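Local coordinates for protein adenylyltransferase (Bartonella henselae str. Houston-1, PDB 5NH2) that catalyses AMPylation, transferring AMP from ATP to tyrosine or threonine residues of host target proteins during infection, through its Fic (fido) domain, at residues F55-L60 against F164-L168; L131-F136 against L168-H174; A140-N145 against M202-F206; Q175-L180 against I215-K219. All blocks are in the same frame, centred on the assembly; numbering follows the deposited sequence.

Contact 1: residues F55-L60 against F164-L168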
# COMPACT_ATOMS: atom_id res chain seq x y z
N PHE A 55 -11.78 11.65 -10.06
CA PHE A 55 -11.49 10.38 -9.41
C PHE A 55 -12.76 9.54 -9.45
O PHE A 55 -13.77 9.92 -8.86
CB PHE A 55 -11.00 10.58 -7.98
CG PHE A 55 -9.57 11.12 -7.89
CD1 PHE A 55 -8.48 10.26 -7.93
CD2 PHE A 55 -9.34 12.48 -7.74
CE1 PHE A 55 -7.14 10.75 -7.83
CE2 PHE A 55 -8.03 12.99 -7.64
CZ PHE A 55 -6.91 12.11 -7.69
N ASP A 56 -12.68 8.39 -10.12
CA ASP A 56 -13.82 7.54 -10.40
C ASP A 56 -13.30 6.14 -10.78
O ASP A 56 -12.09 5.87 -10.73
CB ASP A 56 -14.68 8.14 -11.52
CG ASP A 56 -13.89 8.42 -12.84
OD1 ASP A 56 -12.74 7.91 -13.02
OD2 ASP A 56 -14.44 9.13 -13.72
N THR A 57 -14.22 5.26 -11.21
CA THR A 57 -13.85 3.89 -11.60
C THR A 57 -12.99 3.86 -12.88
O THR A 57 -12.10 3.01 -13.00
CB THR A 57 -15.12 3.06 -11.78
OG1 THR A 57 -15.76 2.84 -10.49
CG2 THR A 57 -14.82 1.73 -12.51
N ALA A 58 -13.23 4.81 -13.82
CA ALA A 58 -12.35 4.98 -14.97
C ALA A 58 -10.91 5.19 -14.53
O ALA A 58 -10.00 4.56 -15.06
CB ALA A 58 -12.79 6.17 -15.83
N TYR A 59 -10.69 6.09 -13.56
CA TYR A 59 -9.32 6.36 -13.15
C TYR A 59 -8.72 5.14 -12.47
O TYR A 59 -7.59 4.75 -12.80
CB TYR A 59 -9.27 7.57 -12.22
CG TYR A 59 -7.86 7.97 -11.79
CD1 TYR A 59 -6.91 8.37 -12.74
CD2 TYR A 59 -7.48 7.95 -10.44
CE1 TYR A 59 -5.60 8.75 -12.35
CE2 TYR A 59 -6.20 8.33 -10.06
CZ TYR A 59 -5.25 8.73 -11.02
OH TYR A 59 -3.97 9.12 -10.62
N LEU A 60 -9.47 4.50 -11.57
CA LEU A 60 -9.02 3.23 -10.98
C LEU A 60 -8.57 2.23 -12.04
O LEU A 60 -7.49 1.60 -11.91
CB LEU A 60 -10.15 2.63 -10.13
CG LEU A 60 -9.77 1.41 -9.33
CD1 LEU A 60 -8.94 1.82 -8.14
CD2 LEU A 60 -11.02 0.56 -8.92
N PHE A 164 -4.48 4.65 -5.85
CA PHE A 164 -5.65 5.51 -6.01
C PHE A 164 -5.83 6.40 -4.80
O PHE A 164 -6.07 7.61 -4.93
CB PHE A 164 -6.90 4.63 -6.26
CG PHE A 164 -8.22 5.39 -6.49
CD1 PHE A 164 -9.00 5.81 -5.41
CD2 PHE A 164 -8.73 5.60 -7.77
CE1 PHE A 164 -10.25 6.47 -5.61
CE2 PHE A 164 -9.97 6.23 -7.96
CZ PHE A 164 -10.73 6.66 -6.89
N PHE A 165 -5.62 5.86 -3.60
CA PHE A 165 -5.89 6.69 -2.43
C PHE A 165 -4.75 7.64 -2.11
O PHE A 165 -5.00 8.72 -1.56
CB PHE A 165 -6.32 5.80 -1.25
CG PHE A 165 -7.80 5.47 -1.29
CD1 PHE A 165 -8.26 4.39 -2.01
CD2 PHE A 165 -8.72 6.30 -0.65
CE1 PHE A 165 -9.65 4.10 -2.10
CE2 PHE A 165 -10.10 6.03 -0.70
CZ PHE A 165 -10.58 4.92 -1.44
N GLU A 166 -3.51 7.31 -2.53
CA GLU A 166 -2.39 8.24 -2.40
C GLU A 166 -2.60 9.45 -3.29
O GLU A 166 -2.42 10.60 -2.86
CB GLU A 166 -1.05 7.56 -2.75
CG GLU A 166 -0.55 6.47 -1.79
CD GLU A 166 0.54 5.56 -2.41
OE1 GLU A 166 1.04 5.85 -3.52
OE2 GLU A 166 0.91 4.55 -1.78
N ASN A 167 -2.98 9.21 -4.54
CA ASN A 167 -3.20 10.29 -5.48
C ASN A 167 -4.46 11.09 -5.13
O ASN A 167 -4.47 12.33 -5.23
CB ASN A 167 -3.29 9.69 -6.88
CG ASN A 167 -1.94 9.42 -7.47
OD1 ASN A 167 -0.93 9.82 -6.91
ND2 ASN A 167 -1.91 8.78 -8.63
N LEU A 168 -5.52 10.41 -4.71
CA LEU A 168 -6.70 11.11 -4.20
C LEU A 168 -6.35 12.05 -3.05
O LEU A 168 -6.77 13.22 -3.04
CB LEU A 168 -7.75 10.10 -3.74
CG LEU A 168 -9.03 10.72 -3.15
CD1 LEU A 168 -9.90 11.41 -4.23
CD2 LEU A 168 -9.83 9.66 -2.41
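Phe164 sets CG anti to its own backbone N (chi1 -179°), which carries its ring out from helix 157-171 to Phe55, whose CG lies beside the backbone N. The two rings meet as a T-shaped (edge-to-face) pair in the buried, helical core of the Fic domain, where the start of helix 57-68 packs on helix 157-171, whose first residues belong to the ATP-binding stretch. The edge of Phe55 addresses the face of Phe164, with centroids 5.8 Å apart and planes at 82°. Leu168 then covers a face of the Phe55 ring with a CH-pi contact, CD1 standing 3.9 Å from the ring centroid. Leu60 CD1 comes obliquely to 3.8 Å from Phe164 CD2, and Tyr59 CD2 approaches the same atom, also obliquely. Leu122 of helix 109-124 also packs on both Phe55 and Phe164.

The polar grip is single. Asn167 ND2 donates to Tyr59 OH over 2.9 Å, the hydroxyl lying 29° out of the amide plane, and the two side chains cross at about a right angle. Asp56 sits at the N-cap of helix 57-68, its OD1 accepting from Tyr59 N at 2.8 Å nearly along the C-O axis; the cap thus ties down the residue that meets Asn167. At the edge of the Phe164 ring, CE2 lies 3.5 Å from the backbone O of Asp56.

Contact 2: residues L131-F136 against L168-H174; sequences LTREEF and LAKAAGH
Leu131 O is held by two donors: His174 NE2 at 2.9 Å and water 2 at 3.0 Å. The imidazole bond is bent, 133° at the hydrogen; the oxygen lies in the ring plane of His174, but the donor stands well above the carbonyl plane. Water 1 bridges the segments as well, accepting from Leu131 N at 3.1 Å and bonding to Ala172 O at 2.7 Å, and it is also hydrogen-bonded to His174 NE2.

The histidine is also packed by carbon. Arg133 CA lies over one face of its ring in a CH-pi contact, 3.9 Å from the centroid, while the arginine's polar end leads away to Ser210 and Glu207. Phe136 CB meets His174 CD2 at 3.6 Å, and the two rings are tilted to each other at 37°, neither stacked nor edge-to-face. A chi1 of 175° extends Phe136 across to helix 157-171, where its CZ comes to 3.3 Å from Ala169 CA and its CE1 and CD1 touch the methyl of Ala172.

Two helix ends therefore meet here. His174 N bonds back to Ala169 O at 2.8 Å, part of the Schellman motif through Gly173 that ends helix 157-171. On the other segment, Glu135 OE1 accepts from Thr132 N and the reciprocal bond is weak, a capping box that starts helix 133-150 of the Fic domain.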
# COMPACT_ATOMS: atom_id res chain seq x y z
N LEU A 131 -11.38 20.04 2.25
CA LEU A 131 -11.65 19.49 3.57
C LEU A 131 -10.39 19.63 4.40
O LEU A 131 -9.28 19.67 3.86
CB LEU A 131 -12.08 18.01 3.48
CG LEU A 131 -13.36 17.76 2.70
CD1 LEU A 131 -13.77 16.26 2.50
CD2 LEU A 131 -14.51 18.61 3.33
N THR A 132 -10.55 19.65 5.73
CA THR A 132 -9.40 19.47 6.61
C THR A 132 -8.90 18.02 6.53
O THR A 132 -9.55 17.16 5.95
CB THR A 132 -9.76 19.76 8.06
OG1 THR A 132 -10.73 18.80 8.51
CG2 THR A 132 -10.30 21.14 8.23
N ARG A 133 -7.76 17.75 7.19
CA ARG A 133 -7.19 16.40 7.16
C ARG A 133 -8.12 15.38 7.82
O ARG A 133 -8.31 14.27 7.30
CB ARG A 133 -5.81 16.37 7.84
CG ARG A 133 -5.08 14.94 7.73
CD ARG A 133 -3.71 15.01 8.32
NE ARG A 133 -3.79 15.42 9.72
CZ ARG A 133 -4.04 14.57 10.71
NH1 ARG A 133 -4.18 13.26 10.46
NH2 ARG A 133 -4.13 15.03 11.94
N GLU A 134 -8.72 15.74 8.96
CA GLU A 134 -9.59 14.81 9.68
C GLU A 134 -10.85 14.50 8.89
O GLU A 134 -11.25 13.34 8.76
CB GLU A 134 -9.93 15.39 11.04
CG GLU A 134 -8.94 15.01 12.10
CD GLU A 134 -7.82 16.01 12.21
OE1 GLU A 134 -7.75 16.93 11.35
OE2 GLU A 134 -7.01 15.87 13.17
N GLU A 135 -11.48 15.54 8.32
CA GLU A 135 -12.63 15.36 7.44
C GLU A 135 -12.30 14.43 6.27
O GLU A 135 -12.99 13.41 6.04
CB GLU A 135 -13.09 16.73 6.93
CG GLU A 135 -13.46 17.70 8.02
CD GLU A 135 -13.74 19.15 7.51
OE1 GLU A 135 -13.22 19.53 6.43
OE2 GLU A 135 -14.49 19.90 8.20
N PHE A 136 -11.26 14.77 5.50
CA PHE A 136 -10.82 13.93 4.40
C PHE A 136 -10.65 12.49 4.85
O PHE A 136 -11.19 11.58 4.23
CB PHE A 136 -9.52 14.45 3.78
CG PHE A 136 -8.95 13.54 2.71
CD1 PHE A 136 -9.36 13.65 1.39
CD2 PHE A 136 -8.00 12.56 3.03
CE1 PHE A 136 -8.86 12.79 0.42
CE2 PHE A 136 -7.47 11.71 2.06
CZ PHE A 136 -7.90 11.82 0.74
N LEU A 168 -5.52 10.41 -4.71
CA LEU A 168 -6.70 11.11 -4.20
C LEU A 168 -6.35 12.05 -3.05
O LEU A 168 -6.77 13.22 -3.04
CB LEU A 168 -7.75 10.10 -3.74
CG LEU A 168 -9.03 10.72 -3.15
CD1 LEU A 168 -9.90 11.41 -4.23
CD2 LEU A 168 -9.83 9.66 -2.41
N ALA A 169 -5.59 11.57 -2.06
CA ALA A 169 -5.18 12.48 -0.98
C ALA A 169 -4.33 13.62 -1.50
O ALA A 169 -4.45 14.76 -1.03
CB ALA A 169 -4.40 11.73 0.10
N LYS A 170 -3.41 13.33 -2.42
CA LYS A 170 -2.55 14.39 -2.92
C LYS A 170 -3.36 15.47 -3.61
O LYS A 170 -3.08 16.66 -3.45
CB LYS A 170 -1.50 13.83 -3.88
CG LYS A 170 -0.28 14.70 -4.07
CD LYS A 170 0.76 13.97 -4.94
CE LYS A 170 0.95 12.48 -4.55
NZ LYS A 170 1.86 11.69 -5.46
N ALA A 171 -4.40 15.08 -4.36
CA ALA A 171 -5.15 16.11 -5.08
C ALA A 171 -6.06 16.90 -4.14
O ALA A 171 -6.35 18.07 -4.40
CB ALA A 171 -5.94 15.52 -6.25
N ALA A 172 -6.46 16.30 -3.02
CA ALA A 172 -7.26 17.00 -2.02
C ALA A 172 -6.40 17.80 -1.04
O ALA A 172 -6.95 18.42 -0.13
CB ALA A 172 -8.12 16.01 -1.24
N GLY A 173 -5.08 17.79 -1.22
CA GLY A 173 -4.21 18.58 -0.38
C GLY A 173 -3.74 17.90 0.89
O GLY A 173 -3.36 18.60 1.84
N HIS A 174 -3.75 16.57 0.93
CA HIS A 174 -3.29 15.82 2.10
C HIS A 174 -2.38 14.71 1.62
O HIS A 174 -1.96 14.71 0.46
CB HIS A 174 -4.48 15.25 2.90
CG HIS A 174 -5.53 16.28 3.19
ND1 HIS A 174 -5.34 17.30 4.08
CD2 HIS A 174 -6.75 16.48 2.63
CE1 HIS A 174 -6.40 18.09 4.08
NE2 HIS A 174 -7.28 17.61 3.22
O HOH W 1 -9.26 18.00 1.17
O HOH W 2 -7.44 21.05 2.01

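Contact 3: residues A140-N145 against M202-F206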
# COMPACT_ATOMS: atom_id res chain seq x y z
N ALA A 140 -12.51 9.34 3.27
CA ALA A 140 -11.65 8.39 2.59
C ALA A 140 -11.79 6.98 3.17
O ALA A 140 -11.81 6.00 2.42
CB ALA A 140 -10.21 8.87 2.70
N ILE A 141 -11.94 6.86 4.49
CA ILE A 141 -12.00 5.53 5.12
C ILE A 141 -13.21 4.74 4.62
O ILE A 141 -13.09 3.59 4.19
CB ILE A 141 -11.97 5.67 6.66
CG1 ILE A 141 -10.54 5.93 7.15
CG2 ILE A 141 -12.38 4.37 7.32
CD1 ILE A 141 -10.40 6.73 8.42
N GLU A 142 -14.40 5.36 4.61
CA GLU A 142 -15.59 4.71 4.05
C GLU A 142 -15.35 4.23 2.62
O GLU A 142 -15.64 3.06 2.30
CB GLU A 142 -16.80 5.66 4.11
CG GLU A 142 -17.20 6.03 5.53
CD GLU A 142 -18.43 6.94 5.57
OE1 GLU A 142 -18.59 7.66 6.58
OE2 GLU A 142 -19.23 6.92 4.60
N LEU A 143 -14.83 5.10 1.72
CA LEU A 143 -14.51 4.61 0.36
C LEU A 143 -13.44 3.50 0.34
O LEU A 143 -13.50 2.58 -0.48
CB LEU A 143 -14.08 5.75 -0.55
CG LEU A 143 -15.26 6.72 -0.67
CD1 LEU A 143 -14.75 7.98 -1.20
CD2 LEU A 143 -16.29 6.14 -1.61
N PHE A 144 -12.47 3.56 1.25
CA PHE A 144 -11.41 2.57 1.22
C PHE A 144 -11.92 1.20 1.70
O PHE A 144 -11.60 0.17 1.10
CB PHE A 144 -10.24 3.08 2.08
CG PHE A 144 -8.99 2.16 2.10
CD1 PHE A 144 -7.90 2.42 1.28
CD2 PHE A 144 -8.88 1.12 2.99
CE1 PHE A 144 -6.73 1.62 1.31
CE2 PHE A 144 -7.74 0.31 3.02
CZ PHE A 144 -6.65 0.57 2.18
N ASN A 145 -12.75 1.18 2.75
CA ASN A 145 -13.34 -0.07 3.21
C ASN A 145 -14.21 -0.67 2.12
O ASN A 145 -14.14 -1.89 1.84
CB ASN A 145 -14.18 0.14 4.48
CG ASN A 145 -13.35 0.57 5.69
OD1 ASN A 145 -12.12 0.46 5.68
ND2 ASN A 145 -14.03 1.09 6.74
N MET A 202 -8.52 1.15 11.73
CA MET A 202 -8.36 1.81 10.43
C MET A 202 -8.23 3.33 10.56
O MET A 202 -7.36 3.95 9.91
CB MET A 202 -9.51 1.46 9.50
CG MET A 202 -9.18 1.89 8.05
SD MET A 202 -7.87 0.94 7.17
CE MET A 202 -8.79 -0.58 6.82
N GLN A 203 -9.07 3.96 11.38
CA GLN A 203 -8.91 5.39 11.66
C GLN A 203 -7.51 5.72 12.22
O GLN A 203 -6.91 6.74 11.85
CB GLN A 203 -10.02 5.86 12.64
CG GLN A 203 -11.47 5.84 12.09
CD GLN A 203 -12.55 5.74 13.22
OE1 GLN A 203 -12.21 5.53 14.38
NE2 GLN A 203 -13.84 5.89 12.87
N HIS A 204 -6.98 4.88 13.12
CA HIS A 204 -5.64 5.09 13.70
C HIS A 204 -4.54 4.91 12.64
O HIS A 204 -3.61 5.73 12.54
CB HIS A 204 -5.46 4.12 14.88
CG HIS A 204 -4.14 4.23 15.58
ND1 HIS A 204 -3.65 3.24 16.41
CD2 HIS A 204 -3.20 5.21 15.58
CE1 HIS A 204 -2.47 3.60 16.89
NE2 HIS A 204 -2.17 4.79 16.39
N LEU A 205 -4.70 3.88 11.78
CA LEU A 205 -3.86 3.72 10.60
C LEU A 205 -3.80 5.00 9.77
O LEU A 205 -2.70 5.52 9.52
CB LEU A 205 -4.37 2.54 9.77
CG LEU A 205 -3.46 2.00 8.65
CD1 LEU A 205 -3.74 0.54 8.37
CD2 LEU A 205 -3.62 2.75 7.38
N PHE A 206 -4.97 5.51 9.30
CA PHE A 206 -4.99 6.73 8.45
C PHE A 206 -4.40 7.95 9.19
O PHE A 206 -3.80 8.83 8.55
CB PHE A 206 -6.43 7.07 7.97
CG PHE A 206 -6.85 6.38 6.65
CD1 PHE A 206 -6.87 4.96 6.53
CD2 PHE A 206 -7.31 7.14 5.57
CE1 PHE A 206 -7.29 4.35 5.34
CE2 PHE A 206 -7.71 6.53 4.35
CZ PHE A 206 -7.70 5.15 4.23
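Helices 140-145 and 202-206, short pieces of 133-150 and 200-208, cross steeply, their directions 116° apart and their axes approaching to 10.9 Å. The nearest CA atoms, those of Ile141 and Gln203, are 7.2 Å apart, and the gap is filled by side chains without any hydrogen bond across it. Ile141 and Phe206 make the central meeting. The isoleucine keeps CG1 on the side of its backbone N, which lays that methylene almost exactly over the middle of the Phe206 ring, 3.7 Å from the centroid and 9° off the normal. Its CD1 goes on to Gln203, while CG2 brushes Met202 CG.

The same phenylalanine ring also works as an edge. Phe206 points its rim at the face of Phe144 in a T-shaped pair, with centroids 5.5 Å apart and planes at 81°, and Ala140 CB supports Phe206 CE2 obliquely at 3.8 Å. Helix 133-150 leads into the Fic loop; Glu155 to Arg159, which bind ATP, span its end and the start of helix 157-171. The side chain of Phe144 lies about 5 Å from that of Arg162, which probably binds ATP too. Another ring, Phe165 of helix 157-171, also meets Phe144 edge-to-face, so aromatic packing continues from helix 200-208 through helix 133-150 to helix 157-171.

Met202, its chain bent at both later torsions, curls beside Phe144 in an oblique Met-aromatic contact, SD standing 5.0 Å from the ring centroid. Its CE methyl slides past the amide of Asn145, 3.7 Å from OD1.

Contact 4: residues Q175-L180 against I215-K219; sequences QLNFSL and IRLLK
The flat groups here are the amides of Gln175 and Asn177, and both are met by carbon. Ile215 CD1 lies above the plane of the Gln175 amide, 3.8 Å from CD, with the two side chains approaching from opposite directions. The Asn177 amide offers ND2 instead, which comes to 3.8 Å from Lys219 CE, the lysine methylene lying somewhat out of the amide plane; Ile215 CG2 approaches that nitrogen obliquely. This packing joins the connection between helices 157-171 and 183-196 of the Fic domain to helix 212-227, the helix that leads into the C-terminal five-stranded sheet.

Orientation of the Asn177 amide is set from within its own segment. OD1 accepts from Ser179 OG at 3.0 Å, the donor tilted 25° from the carbonyl plane, and more weakly from Ser179 N in an Asx turn. With OD1 so engaged, ND2 is turned toward helix 212-227. The backbone of Asn177 is bonded in addition to Ile209.

Next to these polar tips stands Leu180, the apolar centre of the contact. With CG beside its backbone N (chi1 -55°), Leu180 presents both methyls to the helix: CD1 settles between Ile215 CG2, at 3.9 Å, and Leu218 CB, at 3.8 Å. Beyond it the extended chain of Lys219 carries NZ to a salt bridge with Glu23 of the neighbouring BiaA chain, the antitoxin homologue, which also packs on Asn177. On its way out, Lys219 CG passes 4.1 Å from Leu180 CD2.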
# COMPACT_ATOMS: atom_id res chain seq x y z
N GLN A 175 -2.01 13.80 2.50
CA GLN A 175 -1.16 12.68 2.11
C GLN A 175 -1.56 11.45 2.90
O GLN A 175 -2.08 11.54 4.01
CB GLN A 175 0.34 12.99 2.31
CG GLN A 175 0.75 13.32 3.74
CD GLN A 175 2.19 13.83 3.80
OE1 GLN A 175 3.12 13.13 3.38
NE2 GLN A 175 2.38 15.05 4.29
N LEU A 176 -1.30 10.30 2.28
CA LEU A 176 -1.46 8.99 2.90
C LEU A 176 -0.17 8.23 2.61
O LEU A 176 0.10 7.89 1.45
CB LEU A 176 -2.70 8.27 2.34
CG LEU A 176 -4.01 8.88 2.80
CD1 LEU A 176 -5.25 8.24 2.12
CD2 LEU A 176 -4.17 8.81 4.34
N ASN A 177 0.62 7.93 3.63
CA ASN A 177 1.93 7.34 3.35
C ASN A 177 1.89 5.87 3.75
O ASN A 177 2.26 5.51 4.87
CB ASN A 177 3.05 8.11 4.07
CG ASN A 177 4.42 7.76 3.52
OD1 ASN A 177 4.63 6.65 2.99
ND2 ASN A 177 5.36 8.70 3.62
N PHE A 178 1.60 5.02 2.76
CA PHE A 178 1.33 3.61 3.01
C PHE A 178 2.61 2.83 3.23
O PHE A 178 2.57 1.74 3.81
CB PHE A 178 0.52 2.99 1.87
CG PHE A 178 -0.95 3.26 1.97
CD1 PHE A 178 -1.73 2.58 2.92
CD2 PHE A 178 -1.55 4.19 1.16
CE1 PHE A 178 -3.08 2.80 3.02
CE2 PHE A 178 -2.90 4.45 1.28
CZ PHE A 178 -3.68 3.75 2.21
N SER A 179 3.73 3.39 2.80
CA SER A 179 4.99 2.70 3.02
C SER A 179 5.34 2.65 4.50
O SER A 179 6.31 1.97 4.87
CB SER A 179 6.09 3.37 2.18
OG SER A 179 6.66 4.44 2.89
N LEU A 180 4.60 3.33 5.36
CA LEU A 180 4.88 3.30 6.79
C LEU A 180 4.07 2.23 7.51
O LEU A 180 4.21 2.09 8.74
CB LEU A 180 4.61 4.67 7.41
CG LEU A 180 5.37 5.83 6.75
CD1 LEU A 180 5.24 7.08 7.61
CD2 LEU A 180 6.85 5.51 6.51
N ILE A 215 4.19 11.07 10.74
CA ILE A 215 4.95 10.53 9.62
C ILE A 215 6.45 10.66 9.86
O ILE A 215 7.23 9.75 9.52
CB ILE A 215 4.51 11.24 8.32
CG1 ILE A 215 3.06 10.84 8.00
CG2 ILE A 215 5.47 10.94 7.16
CD1 ILE A 215 2.48 11.58 6.87
N ARG A 216 6.89 11.78 10.46
CA ARG A 216 8.31 11.95 10.75
C ARG A 216 8.81 10.84 11.67
O ARG A 216 9.91 10.31 11.47
CB ARG A 216 8.60 13.29 11.44
CG ARG A 216 8.31 14.58 10.74
CD ARG A 216 9.06 15.78 11.45
NE ARG A 216 8.39 16.36 12.64
CZ ARG A 216 8.57 15.96 13.91
NH1 ARG A 216 9.41 14.97 14.20
NH2 ARG A 216 7.92 16.55 14.91
N LEU A 217 8.01 10.51 12.70
CA LEU A 217 8.38 9.54 13.72
C LEU A 217 8.50 8.14 13.13
O LEU A 217 9.48 7.43 13.40
CB LEU A 217 7.34 9.55 14.84
CG LEU A 217 7.18 10.87 15.58
CD1 LEU A 217 6.10 10.75 16.64
CD2 LEU A 217 8.50 11.37 16.17
N LEU A 218 7.51 7.75 12.31
CA LEU A 218 7.54 6.41 11.73
C LEU A 218 8.60 6.30 10.65
O LEU A 218 9.21 5.24 10.49
CB LEU A 218 6.18 6.04 11.17
CG LEU A 218 5.16 5.63 12.18
CD1 LEU A 218 3.80 5.63 11.51
CD2 LEU A 218 5.49 4.23 12.68
N LYS A 219 8.79 7.37 9.87
CA LYS A 219 9.93 7.44 8.94
C LYS A 219 11.28 7.17 9.64
O LYS A 219 12.09 6.35 9.17
CB LYS A 219 9.96 8.80 8.27
CG LYS A 219 9.04 8.92 7.09
CD LYS A 219 9.37 10.18 6.30
CE LYS A 219 8.48 10.32 5.07
NZ LYS A 219 8.97 11.37 4.13

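How the contacts relate
The four contacts lie in one largely helical region, made of the Fic domain and the helix after it, their centres 13 to 20 Å apart. Contacts 1 and 2 share helix 157-171 and Leu168, and touch where Phe55 packs on Ala171; contacts 2 and 3 share helix 133-150. Along the chain, contacts 1, 2 and 3 cross one another, and contact 3 crosses contact 4, whereas contacts 1 and 2 each close before contact 4 opens. Leu176, in the 175-180 segment of contact 4, touches residues of all the other three. Helices 133-150 and 157-171 thus form a framework flanking the ATP-binding loop, with contact 4 extending it toward the C-terminal sheet and the BiaA chain.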